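Local atomic coordinates of GCN5-related N-acetyltransferase (Streptococcus suis, PDB entry 3G3S), a protein that probably transfers an acetyl group from acetyl-CoA to an amine, as a member of the GNAT family whose own substrate is not known. Residues P17-W22 with A179-G184; I67-N72 with E88-G93; G111-L116 with L208-L213; S143-G148 with E186-T191; P219-H224 with L229-K234. All coordinates share one frame; numbering follows the deposited sequence.

Contact 1: residues P17-W22 with A179-G184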
# COMPACT_ATOMS: atom_id res chain seq x y z
N PRO A 17 15.89 2.28 2.99
CA PRO A 17 14.88 3.04 3.70
C PRO A 17 14.74 4.54 3.33
O PRO A 17 14.81 5.41 4.20
CB PRO A 17 15.34 2.86 5.18
CG PRO A 17 16.80 2.91 5.11
CD PRO A 17 17.14 2.17 3.76
N GLU A 18 14.55 4.84 2.04
CA GLU A 18 14.26 6.18 1.60
C GLU A 18 12.77 6.23 1.25
O GLU A 18 12.31 5.52 0.36
CB GLU A 18 15.12 6.56 0.40
CG GLU A 18 16.55 6.84 0.78
CD GLU A 18 16.77 8.16 1.49
OE1 GLU A 18 15.80 8.91 1.73
OE2 GLU A 18 17.96 8.48 1.73
N THR A 19 12.01 7.10 1.92
CA THR A 19 10.56 7.04 1.79
C THR A 19 10.03 7.38 0.41
O THR A 19 8.96 6.95 0.06
CB THR A 19 9.81 7.85 2.88
OG1 THR A 19 9.76 9.23 2.55
CG2 THR A 19 10.45 7.61 4.30
N ILE A 20 10.79 8.13 -0.39
CA ILE A 20 10.35 8.48 -1.74
C ILE A 20 10.41 7.21 -2.59
O ILE A 20 9.62 7.04 -3.55
CB ILE A 20 11.20 9.61 -2.32
CG1 ILE A 20 10.90 10.93 -1.60
CG2 ILE A 20 10.98 9.75 -3.89
CD1 ILE A 20 11.97 11.98 -1.74
N ILE A 21 11.37 6.32 -2.30
CA ILE A 21 11.35 5.03 -3.00
C ILE A 21 10.06 4.31 -2.58
O ILE A 21 9.34 3.74 -3.37
CB ILE A 21 12.59 4.13 -2.71
CG1 ILE A 21 13.91 4.83 -3.03
CG2 ILE A 21 12.46 2.78 -3.52
CD1 ILE A 21 15.14 4.05 -2.54
N TRP A 22 9.75 4.33 -1.28
CA TRP A 22 8.50 3.73 -0.83
C TRP A 22 7.28 4.34 -1.54
O TRP A 22 6.37 3.63 -1.98
CB TRP A 22 8.32 3.85 0.71
CG TRP A 22 9.46 3.34 1.50
CD1 TRP A 22 10.46 2.52 1.09
CD2 TRP A 22 9.66 3.54 2.91
NE1 TRP A 22 11.30 2.24 2.14
CE2 TRP A 22 10.82 2.84 3.27
CE3 TRP A 22 8.98 4.26 3.88
CZ2 TRP A 22 11.32 2.83 4.56
CZ3 TRP A 22 9.48 4.26 5.17
CH2 TRP A 22 10.63 3.54 5.50
N ALA A 179 6.83 14.68 -0.22
CA ALA A 179 6.17 13.46 -0.61
C ALA A 179 5.48 12.85 0.62
O ALA A 179 5.74 13.21 1.79
CB ALA A 179 7.17 12.47 -1.21
N SER A 180 4.61 11.91 0.30
CA SER A 180 3.78 11.14 1.23
C SER A 180 3.85 9.67 0.88
O SER A 180 3.89 9.31 -0.32
CB SER A 180 2.31 11.54 1.09
OG SER A 180 2.13 12.91 1.22
N TYR A 181 3.82 8.82 1.89
CA TYR A 181 3.69 7.38 1.67
C TYR A 181 2.61 6.90 2.65
O TYR A 181 2.08 7.69 3.40
CB TYR A 181 5.02 6.64 1.80
CG TYR A 181 5.63 6.67 3.17
CD1 TYR A 181 6.30 7.80 3.62
CD2 TYR A 181 5.56 5.56 4.01
CE1 TYR A 181 6.86 7.83 4.90
CE2 TYR A 181 6.13 5.59 5.28
CZ TYR A 181 6.78 6.73 5.71
OH TYR A 181 7.36 6.78 6.98
N SER A 182 2.29 5.62 2.60
CA SER A 182 1.21 5.03 3.38
C SER A 182 1.20 5.40 4.85
O SER A 182 0.15 5.64 5.42
CB SER A 182 1.28 3.50 3.24
OG SER A 182 2.57 3.00 3.56
N ALA A 183 2.38 5.50 5.44
CA ALA A 183 2.50 5.74 6.87
C ALA A 183 3.21 7.05 7.24
O ALA A 183 3.57 7.26 8.41
CB ALA A 183 3.21 4.56 7.49
N GLY A 184 3.44 7.95 6.29
CA GLY A 184 4.16 9.15 6.66
C GLY A 184 4.41 10.08 5.52
O GLY A 184 3.77 9.96 4.48
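Ala-179 opens the contact on the strand side. Its CB points at helix 19-26 and rests on CG1 of Ile-20 at 4.1 Å. Tyr-47 from strand 42-48 packs on both residues. Ser-180 turns its side chain away from the helix, and its OG bonds to Tyr-150 OH and Leu-159 O. Its carbonyl O still serves the helix, through a hydrogen bond with Thr-23 OG1. Tyr-181 carries most of the contact. A chi1 of 65° sets its CG between the backbone N and the carbonyl carbon, and the ring lies beside the Trp-22 side chain, pointing the same way. Trp-22 comes in edge first over one face of this ring. Its CE3 lies 3.4 Å from Tyr-181 CE2, and CZ3 follows close by. The pair is T-shaped (edge-to-face), with the two six-membered rings 5.0 Å apart at their centroids and their planes at 74°. Thr-19 crosses the same phenol at about a right angle. Its CB meets Tyr-181 CE1 at 3.6 Å and its CG2 also touches CE1. Thr-19 OG1 bonds to Glu-186 OE1. Ser-182 and Ala-183 form the bend of a type I turn. Gly-184 closes the turn: Tyr-181 N bonds to Gly-184 O at 2.8 Å. Gly-184 N sits 3.5 Å above the centre of the Tyr-181 ring, on the face opposite Trp-22. The phenol is therefore held between helix and turn. This is a two-residue beta-hairpin joining strands 170-181 and 184-191, with the start of helix 19-26 packed against the end of its first strand.

Contact 2: residues I67-N72 with E88-G93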
# COMPACT_ATOMS: atom_id res chain seq x y z
N ILE A 67 16.50 8.95 -18.86
CA ILE A 67 15.18 9.37 -18.43
C ILE A 67 15.30 10.53 -17.45
O ILE A 67 14.40 11.36 -17.36
CB ILE A 67 14.41 8.20 -17.72
CG1 ILE A 67 14.18 7.02 -18.65
CG2 ILE A 67 13.06 8.68 -17.19
CD1 ILE A 67 13.55 5.84 -17.95
N CYS A 68 16.40 10.59 -16.71
CA CYS A 68 16.62 11.66 -15.75
C CYS A 68 17.17 12.94 -16.35
O CYS A 68 17.18 13.95 -15.68
CB CYS A 68 17.59 11.18 -14.68
SG CYS A 68 17.00 9.72 -13.81
N GLU A 69 17.62 12.89 -17.60
CA GLU A 69 18.25 14.06 -18.21
C GLU A 69 17.26 15.17 -18.45
O GLU A 69 16.10 14.92 -18.74
CB GLU A 69 18.91 13.68 -19.53
CG GLU A 69 20.10 12.81 -19.36
CD GLU A 69 20.66 12.33 -20.69
OE1 GLU A 69 20.21 12.84 -21.71
OE2 GLU A 69 21.53 11.43 -20.71
N GLY A 70 17.74 16.41 -18.34
CA GLY A 70 16.90 17.57 -18.56
C GLY A 70 15.87 17.86 -17.48
O GLY A 70 14.88 18.56 -17.74
N LYS A 71 16.10 17.33 -16.28
CA LYS A 71 15.22 17.56 -15.15
C LYS A 71 15.98 18.16 -13.99
O LYS A 71 17.17 17.91 -13.81
CB LYS A 71 14.57 16.26 -14.69
CG LYS A 71 13.65 15.64 -15.70
CD LYS A 71 13.10 14.35 -15.15
CE LYS A 71 12.02 13.81 -16.01
NZ LYS A 71 12.50 13.50 -17.39
N ASN A 72 15.29 18.96 -13.18
CA ASN A 72 15.86 19.51 -11.97
C ASN A 72 15.86 18.36 -10.95
O ASN A 72 14.98 18.27 -10.10
CB ASN A 72 15.00 20.67 -11.51
CG ASN A 72 15.50 21.30 -10.24
OD1 ASN A 72 16.69 21.20 -9.91
ND2 ASN A 72 14.58 21.96 -9.49
N GLU A 88 31.28 8.42 -15.45
CA GLU A 88 31.83 8.07 -16.75
C GLU A 88 31.05 8.69 -17.90
O GLU A 88 31.64 9.26 -18.83
CB GLU A 88 31.84 6.55 -16.92
CG GLU A 88 32.27 6.10 -18.31
CD GLU A 88 32.40 4.61 -18.41
OE1 GLU A 88 33.47 4.10 -18.01
OE2 GLU A 88 31.45 3.97 -18.91
N VAL A 89 29.74 8.55 -17.85
CA VAL A 89 28.88 9.04 -18.93
C VAL A 89 28.81 10.57 -19.02
O VAL A 89 28.80 11.12 -20.13
CB VAL A 89 27.45 8.50 -18.82
CG1 VAL A 89 26.52 9.19 -19.85
CG2 VAL A 89 27.41 6.96 -18.98
N TYR A 90 28.79 11.26 -17.89
CA TYR A 90 28.54 12.71 -17.85
C TYR A 90 29.72 13.62 -17.46
O TYR A 90 29.63 14.83 -17.62
CB TYR A 90 27.34 13.00 -16.94
CG TYR A 90 26.06 12.32 -17.40
CD1 TYR A 90 25.30 12.84 -18.45
CD2 TYR A 90 25.62 11.15 -16.79
CE1 TYR A 90 24.14 12.20 -18.89
CE2 TYR A 90 24.45 10.52 -17.22
CZ TYR A 90 23.72 11.03 -18.26
OH TYR A 90 22.57 10.39 -18.65
N GLY A 91 30.79 13.05 -16.94
CA GLY A 91 31.97 13.83 -16.63
C GLY A 91 31.65 15.05 -15.83
O GLY A 91 31.02 14.93 -14.77
N ASP A 92 32.02 16.21 -16.36
CA ASP A 92 31.79 17.50 -15.65
C ASP A 92 30.33 17.95 -15.66
O ASP A 92 30.02 18.96 -15.03
CB ASP A 92 32.68 18.64 -16.22
CG ASP A 92 34.15 18.46 -15.90
OD1 ASP A 92 34.50 17.83 -14.87
OD2 ASP A 92 34.97 18.99 -16.69
N GLY A 93 29.47 17.22 -16.36
CA GLY A 93 28.03 17.50 -16.42
C GLY A 93 27.22 17.08 -15.19
O GLY A 93 26.01 17.27 -15.16
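The hydroxyl of Tyr-90 meets the carboxylate of Glu-69. They join the turn after helix 62-68 to the end of helix 80-90, at the surface. Helix 62-68 is the crossover of a beta-alpha-beta unit, since it links the parallel neighbour strands 52-58 and 73-77. Tyr-90 is the last residue of helix 80-90, which follows that unit. Its CB points toward segment 67-72. A chi1 of -60° puts CG beside the backbone N; the hydroxyl at the far end of the ring reaches Glu-69. The middle of the ring is covered on one face by CG1 of Val-89, 3.5 Å above the plane. Leu-65 and Trp-248 also pack on Tyr-90, the latter as an edge-to-face pair. Further out, CE1 lies 3.3 Å from Glu-69 OE2, and CZ is about as near. The OH then donates to Glu-69 OE2 in a short hydrogen bond of 2.5 Å. OE2 lies in the plane of the ring, at its edge, and accepts with its anti lone pair. The carboxylate plane stands at 89° to the ring plane. Glu-69 reaches this point with a chain that is extended beyond CG, and its CG comes to 3.5 Å from Tyr-90 OH. The contact buries little surface and rests on this one bond. Glu-69 belongs to a type II turn from Cys-68 to Lys-71, with Gly-70 at positive phi. Cys-68 O accepts a bond from Trp-248 NE1. The long arm of Lys-71 folds back over the turn, and its NZ donates to Ile-67 O at 2.9 Å, almost in line with the carbonyl bond.

Contact 3: residues G111-L116 with L208-L213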
# COMPACT_ATOMS: atom_id res chain seq x y z
N GLY A 111 7.81 17.48 24.29
CA GLY A 111 7.91 18.69 25.12
C GLY A 111 8.83 19.70 24.49
O GLY A 111 8.53 20.88 24.38
N HIS A 112 9.98 19.19 24.07
CA HIS A 112 11.01 19.94 23.39
C HIS A 112 10.49 20.54 22.09
O HIS A 112 10.72 21.72 21.81
CB HIS A 112 12.17 18.98 23.14
CG HIS A 112 13.17 19.42 22.12
ND1 HIS A 112 13.89 20.59 22.22
CD2 HIS A 112 13.63 18.78 21.01
CE1 HIS A 112 14.72 20.68 21.20
NE2 HIS A 112 14.58 19.59 20.45
N LEU A 113 9.76 19.75 21.31
CA LEU A 113 9.25 20.23 20.04
C LEU A 113 8.26 21.35 20.24
O LEU A 113 8.28 22.34 19.52
CB LEU A 113 8.60 19.10 19.24
CG LEU A 113 9.56 18.01 18.75
CD1 LEU A 113 8.75 16.88 18.20
CD2 LEU A 113 10.59 18.54 17.73
N GLN A 114 7.37 21.17 21.21
CA GLN A 114 6.38 22.19 21.49
C GLN A 114 7.06 23.47 21.94
O GLN A 114 6.60 24.53 21.57
CB GLN A 114 5.36 21.72 22.54
CG GLN A 114 4.18 22.67 22.68
CD GLN A 114 3.33 22.79 21.41
OE1 GLN A 114 2.84 21.79 20.88
NE2 GLN A 114 3.13 24.02 20.94
N LYS A 115 8.12 23.39 22.74
CA LYS A 115 8.84 24.61 23.15
C LYS A 115 9.37 25.39 21.94
O LYS A 115 9.29 26.61 21.92
CB LYS A 115 10.00 24.31 24.09
CG LYS A 115 10.72 25.57 24.58
N LEU A 116 9.92 24.68 20.96
CA LEU A 116 10.42 25.32 19.75
C LEU A 116 9.29 26.04 19.03
O LEU A 116 9.46 27.14 18.52
CB LEU A 116 11.07 24.28 18.82
CG LEU A 116 12.31 23.55 19.32
CD1 LEU A 116 12.78 22.48 18.33
CD2 LEU A 116 13.46 24.52 19.65
N LEU A 208 5.33 20.80 12.25
CA LEU A 208 4.98 19.76 11.29
C LEU A 208 5.12 18.36 11.90
O LEU A 208 4.22 17.53 11.75
CB LEU A 208 5.84 19.88 10.03
CG LEU A 208 5.58 18.84 8.93
CD1 LEU A 208 4.12 18.83 8.53
CD2 LEU A 208 6.49 19.07 7.73
N ILE A 209 6.25 18.12 12.56
CA ILE A 209 6.53 16.83 13.22
C ILE A 209 5.39 16.55 14.18
O ILE A 209 4.77 15.51 14.13
CB ILE A 209 7.89 16.85 13.96
CG1 ILE A 209 9.04 16.88 12.93
CG2 ILE A 209 8.05 15.61 14.93
CD1 ILE A 209 10.44 17.17 13.48
N LEU A 210 5.07 17.52 15.04
CA LEU A 210 3.96 17.38 16.00
C LEU A 210 2.62 17.09 15.32
O LEU A 210 1.85 16.25 15.79
CB LEU A 210 3.85 18.63 16.88
CG LEU A 210 4.92 18.79 17.95
CD1 LEU A 210 4.85 20.20 18.55
CD2 LEU A 210 4.75 17.73 19.06
N ALA A 211 2.37 17.76 14.20
CA ALA A 211 1.17 17.53 13.41
C ALA A 211 1.13 16.09 12.88
O ALA A 211 0.07 15.43 12.86
CB ALA A 211 1.09 18.52 12.25
N CYS A 212 2.29 15.61 12.43
CA CYS A 212 2.43 14.24 11.93
C CYS A 212 2.17 13.22 13.00
O CYS A 212 1.33 12.34 12.84
CB CYS A 212 3.83 14.02 11.37
SG CYS A 212 3.96 14.75 9.71
N LEU A 213 2.89 13.35 14.10
CA LEU A 213 2.74 12.44 15.22
C LEU A 213 1.29 12.39 15.69
O LEU A 213 0.74 11.32 15.93
CB LEU A 213 3.68 12.84 16.35
CG LEU A 213 5.20 12.77 16.10
CD1 LEU A 213 5.90 13.13 17.38
CD2 LEU A 213 5.71 11.41 15.60
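Leu-113 fills the tight part of this contact. Its CD1 pushes against CG2 of Ile-209 at 3.6 Å, and the two side chains cross at about a right angle. Its CB touches CG of Leu-210 at 3.9 Å. Here the side chains run past each other in opposite directions, each reaching toward the other helix. With chi1 at -67°, CG lies beside the backbone N and CD1 reaches Ile-209. Phe-108 and Leu-235 pack on Leu-113 and Ile-209 and finish this buried end. The axes of the segments 111-116 and 208-213 pass at 10.1 Å, with 134° between their N-to-C directions. Helix 200-214 is the next helix after strand 184-191. In GNAT enzymes the helix in this place usually starts at the loop that holds the pyrophosphate of acetyl-CoA. Helix 110-118 covers its outer side. Toward solvent the packing is looser. Leu-210 is only partly buried, and its CD1 has Gln-114 OE1 beside it at 3.5 Å, a contact without a polar bond. The Gln-114 chain is bent at chi2 (63°), which turns its amide to this side. Its NE2 bonds within its own helix, to Asp-118 OD1.

Contact 4: residues S143-G148 with E186-T191. With EDO (1,2-ethanediol), chain F.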
# COMPACT_ATOMS: atom_id res chain seq x y z
N SER A 143 9.99 28.52 -2.33
CA SER A 143 8.99 27.77 -1.55
C SER A 143 8.21 26.71 -2.32
O SER A 143 7.48 25.92 -1.75
CB SER A 143 7.99 28.77 -0.95
OG SER A 143 7.41 29.55 -1.97
N ARG A 144 8.39 26.64 -3.63
CA ARG A 144 7.53 25.79 -4.41
C ARG A 144 7.58 24.31 -4.10
O ARG A 144 6.56 23.66 -4.20
CB ARG A 144 7.73 26.06 -5.90
CG ARG A 144 9.01 25.69 -6.48
CD ARG A 144 9.00 26.03 -7.97
NE ARG A 144 10.13 25.42 -8.67
CZ ARG A 144 10.30 25.43 -9.99
NH1 ARG A 144 9.43 26.03 -10.81
NH2 ARG A 144 11.37 24.83 -10.51
N ASP A 145 8.73 23.78 -3.69
CA ASP A 145 8.82 22.36 -3.33
C ASP A 145 8.04 22.00 -2.07
O ASP A 145 7.88 20.82 -1.76
CB ASP A 145 10.27 21.94 -3.18
CG ASP A 145 11.01 21.91 -4.50
OD1 ASP A 145 10.34 21.86 -5.56
OD2 ASP A 145 12.25 21.94 -4.46
N LEU A 146 7.58 23.00 -1.32
CA LEU A 146 6.74 22.71 -0.15
C LEU A 146 5.43 21.98 -0.56
O LEU A 146 4.91 21.15 0.18
CB LEU A 146 6.43 23.99 0.60
CG LEU A 146 7.62 24.67 1.30
CD1 LEU A 146 7.18 25.97 1.96
CD2 LEU A 146 8.26 23.71 2.30
N VAL A 147 4.91 22.32 -1.75
CA VAL A 147 3.67 21.76 -2.27
C VAL A 147 3.69 21.32 -3.73
O VAL A 147 2.78 20.61 -4.14
CB VAL A 147 2.54 22.80 -2.16
CG1 VAL A 147 2.45 23.34 -0.75
CG2 VAL A 147 2.72 23.94 -3.15
N GLY A 148 4.71 21.74 -4.48
CA GLY A 148 4.76 21.53 -5.94
C GLY A 148 4.86 20.13 -6.49
O GLY A 148 4.71 19.93 -7.70
N GLU A 186 7.78 12.80 3.70
CA GLU A 186 9.19 13.15 3.57
C GLU A 186 9.23 14.65 3.67
O GLU A 186 8.58 15.36 2.88
CB GLU A 186 9.73 12.68 2.23
CG GLU A 186 11.22 12.82 2.11
CD GLU A 186 11.97 11.79 2.94
OE1 GLU A 186 12.14 10.63 2.49
OE2 GLU A 186 12.41 12.17 4.02
N ILE A 187 9.96 15.17 4.67
CA ILE A 187 9.93 16.58 4.95
C ILE A 187 10.82 17.43 4.06
O ILE A 187 11.91 17.04 3.65
CB ILE A 187 10.31 16.85 6.45
CG1 ILE A 187 9.25 16.27 7.34
CG2 ILE A 187 10.51 18.38 6.70
CD1 ILE A 187 9.49 16.55 8.85
N GLU A 188 10.28 18.60 3.74
CA GLU A 188 10.95 19.64 3.00
C GLU A 188 10.83 20.84 3.91
O GLU A 188 9.72 21.17 4.31
CB GLU A 188 10.17 19.95 1.74
CG GLU A 188 10.58 21.21 0.98
CD GLU A 188 11.92 21.11 0.26
OE1 GLU A 188 12.50 20.02 0.13
OE2 GLU A 188 12.38 22.16 -0.21
N VAL A 189 11.96 21.48 4.20
CA VAL A 189 11.98 22.70 4.97
C VAL A 189 12.68 23.77 4.13
O VAL A 189 13.75 23.50 3.53
CB VAL A 189 12.71 22.53 6.32
CG1 VAL A 189 12.66 23.82 7.08
CG2 VAL A 189 12.07 21.41 7.13
N ASP A 190 12.12 24.98 4.10
CA ASP A 190 12.70 26.09 3.36
C ASP A 190 12.48 27.42 4.10
O ASP A 190 11.42 27.62 4.71
CB ASP A 190 12.02 26.19 2.00
CG ASP A 190 12.38 25.05 1.05
OD1 ASP A 190 13.56 24.96 0.68
OD2 ASP A 190 11.46 24.31 0.61
N THR A 191 13.47 28.32 4.04
CA THR A 191 13.35 29.65 4.59
C THR A 191 13.82 30.66 3.57
O THR A 191 14.84 30.47 2.93
CB THR A 191 14.16 29.78 5.85
OG1 THR A 191 13.68 28.80 6.78
CG2 THR A 191 14.04 31.19 6.46
C1 EDO F . 13.00 16.31 -0.07
O1 EDO F . 13.67 17.47 0.44
C2 EDO F . 13.79 15.04 0.23
O2 EDO F . 14.65 15.24 1.36
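Arg-144 O takes two backbone bonds, from Gly-148 N at 2.7 Å and Val-147 N at 3.2 Å, in the coil that sets Asp-145 and Leu-146 against Glu-188 and Asp-190. Leu-146 reaches in with CD2. This methyl lies 3.7 Å from Glu-188 CG, crossing that chain at about a right angle, and equally near Asp-190 OD2. Asp-145 brings up its CB, 3.6 Å from Glu-188 OE2. The contact sets carbon against both the aliphatic part and the oxygens of the acids. Strand 184-191 is a central strand of the GNAT sheet, parallel to its neighbour 218-223. In the loop after it, Arg-196, probably the first residue of the family's acetyl-CoA motif, bonds through NE to Thr-191 O. Three acids gather between strand and coil. Glu-188 OE2 stands 2.5 Å from Asp-190 OD2, and Asp-145 OD2 is 4.3 Å from Glu-188 OE2. Asp-145 OD1 has a weak bond to Ser-51 OG. Bent at chi2 (72°), the Glu-188 chain brings OE2 to Asp-145 CB and OE1 to an ethanediol, whose O1 lies 2.8 Å from Glu-188 OE1. The ethanediol is probably from the crystallisation liquor. It is also hydrogen-bonded to Arg-99 NH2.

Contact 5: residues P219-H224 with L229-K234. With CAC (cacodylate ion), chain D.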
# COMPACT_ATOMS: atom_id res chain seq x y z
N PRO A 219 7.16 11.42 10.38
CA PRO A 219 7.78 12.53 9.68
C PRO A 219 9.24 12.22 9.36
O PRO A 219 10.11 12.27 10.22
CB PRO A 219 7.66 13.68 10.68
CG PRO A 219 7.68 13.00 12.02
CD PRO A 219 7.20 11.61 11.85
N SER A 220 9.51 11.87 8.11
CA SER A 220 10.88 11.53 7.70
C SER A 220 11.76 12.72 7.37
O SER A 220 11.27 13.71 6.78
CB SER A 220 10.85 10.66 6.44
OG SER A 220 12.15 10.42 5.95
N TRP A 221 13.04 12.61 7.66
CA TRP A 221 14.03 13.63 7.30
C TRP A 221 15.20 13.00 6.53
O TRP A 221 15.78 12.00 6.97
CB TRP A 221 14.59 14.31 8.54
CG TRP A 221 15.29 15.61 8.30
CD1 TRP A 221 16.53 15.79 7.77
CD2 TRP A 221 14.83 16.90 8.67
NE1 TRP A 221 16.86 17.12 7.76
CE2 TRP A 221 15.84 17.83 8.31
CE3 TRP A 221 13.65 17.37 9.26
CZ2 TRP A 221 15.70 19.20 8.49
CZ3 TRP A 221 13.51 18.76 9.45
CH2 TRP A 221 14.54 19.65 9.07
N ASP A 222 15.52 13.57 5.38
CA ASP A 222 16.66 13.13 4.61
C ASP A 222 17.39 14.45 4.29
O ASP A 222 16.90 15.29 3.55
CB ASP A 222 16.21 12.38 3.37
CG ASP A 222 17.29 11.56 2.76
OD1 ASP A 222 17.76 10.59 3.38
OD2 ASP A 222 17.60 11.82 1.56
N ALA A 223 18.54 14.64 4.93
CA ALA A 223 19.25 15.90 4.91
C ALA A 223 20.00 16.17 3.61
O ALA A 223 20.88 15.41 3.22
CB ALA A 223 20.22 15.96 6.10
N HIS A 224 19.70 17.30 2.98
CA HIS A 224 20.37 17.71 1.75
C HIS A 224 21.78 18.21 2.01
O HIS A 224 22.64 18.15 1.13
CB HIS A 224 19.58 18.80 1.04
CG HIS A 224 20.11 19.15 -0.32
ND1 HIS A 224 20.22 18.23 -1.34
CD2 HIS A 224 20.52 20.34 -0.84
CE1 HIS A 224 20.68 18.82 -2.43
NE2 HIS A 224 20.86 20.11 -2.15
N LEU A 229 21.31 18.42 8.40
CA LEU A 229 21.45 17.29 9.31
C LEU A 229 21.46 17.81 10.73
O LEU A 229 20.75 17.27 11.59
CB LEU A 229 22.73 16.50 9.04
CG LEU A 229 23.02 15.41 10.07
CD1 LEU A 229 21.89 14.38 10.15
CD2 LEU A 229 24.34 14.77 9.77
N LYS A 230 22.25 18.86 10.96
CA LYS A 230 22.37 19.45 12.31
C LYS A 230 21.04 19.95 12.84
O LYS A 230 20.79 19.85 14.03
CB LYS A 230 23.44 20.54 12.34
CG LYS A 230 24.87 19.99 12.23
N LEU A 231 20.19 20.48 11.96
CA LEU A 231 18.84 20.88 12.32
C LEU A 231 18.04 19.65 12.73
O LEU A 231 17.39 19.62 13.79
CB LEU A 231 18.16 21.57 11.14
CG LEU A 231 16.68 21.94 11.24
CD1 LEU A 231 16.32 22.59 12.58
CD2 LEU A 231 16.29 22.84 10.07
N ALA A 232 18.07 18.63 11.88
CA ALA A 232 17.36 17.40 12.16
C ALA A 232 17.78 16.85 13.52
O ALA A 232 16.92 16.39 14.26
CB ALA A 232 17.60 16.34 11.06
N GLU A 233 19.08 16.92 13.85
CA GLU A 233 19.59 16.42 15.15
C GLU A 233 18.97 17.21 16.29
O GLU A 233 18.59 16.63 17.31
CB GLU A 233 21.11 16.45 15.21
CG GLU A 233 21.73 15.38 14.33
CD GLU A 233 23.23 15.54 14.13
OE1 GLU A 233 23.77 16.66 14.30
OE2 GLU A 233 23.87 14.52 13.76
N LYS A 234 18.79 18.51 16.11
CA LYS A 234 18.12 19.34 17.12
C LYS A 234 16.68 18.91 17.28
O LYS A 234 16.14 19.00 18.37
CB LYS A 234 18.18 20.83 16.78
CG LYS A 234 19.61 21.42 16.85
AS CAC D . 15.63 18.60 3.82
O1 CAC D . 17.39 18.83 3.88
O2 CAC D . 15.29 17.35 2.65
C1 CAC D . 14.68 18.20 5.50
C2 CAC D . 14.64 20.22 3.24
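Trp-221 lays its indole flat against Ala-232, a strand-to-helix contact of the GNAT core. Strand 218-223 runs through a short turn into helix 226-235, which packs back over it. The methyl of Ala-232 is a small bump against the flat face of the ring. Its CB stands 3.4 Å from the centroid of the five-membered ring, only 6° off the normal, a CH-pi contact. Leu-231 is the bump at the end of the ring: its CD2 meets Trp-221 CH2 at 3.8 Å, close to the ring plane. A chi1 of -163°, with CG opposite the backbone N, brings the indole against the helix. Its NE1 bonds to Ser-228 OG. Near the start of the helix Ala-223 fits its CB against the backbone of Leu-229, 3.5 Å from Leu-229 N, and touches Leu-229 CB as well. The other face of the indole is covered by methyl C1 of a cacodylate, probably from the crystallisation liquor. It may mark part of the acetyl-CoA cleft, which in GNAT enzymes opens beside this strand. Ser-228 OG also bonds the ion. Just after the strand, His-224 N donates to cacodylate O1 at 2.9 Å, nearly straight at 169°.

Contacts 1, 4 and 5 share the mixed sheet. Strands 170-181, 184-191 and 218-223 lie side by side in it, and the centres of these contacts are 14 to 15 Å apart. Glu-186 links them through bonds to Thr-19 OG1 and Ser-220 OG. Contact 3 lies further out, where helix 200-214 packs on Ile-187 and Pro-219; His-112 NE2 also bonds to Lys-234 O. Contacts 2 and 3 lie on opposite sides of the chain's centre, their centres 39 Å apart. Contact 2 closes first along the chain, within the long span of contact 1. Contact 5 comes last. Contacts 3 to 5 probably surround the acetyl-CoA-binding part of the fold, as in other GNAT enzymes. Contact 1 ties helix 19-26, near the N-terminus, to it.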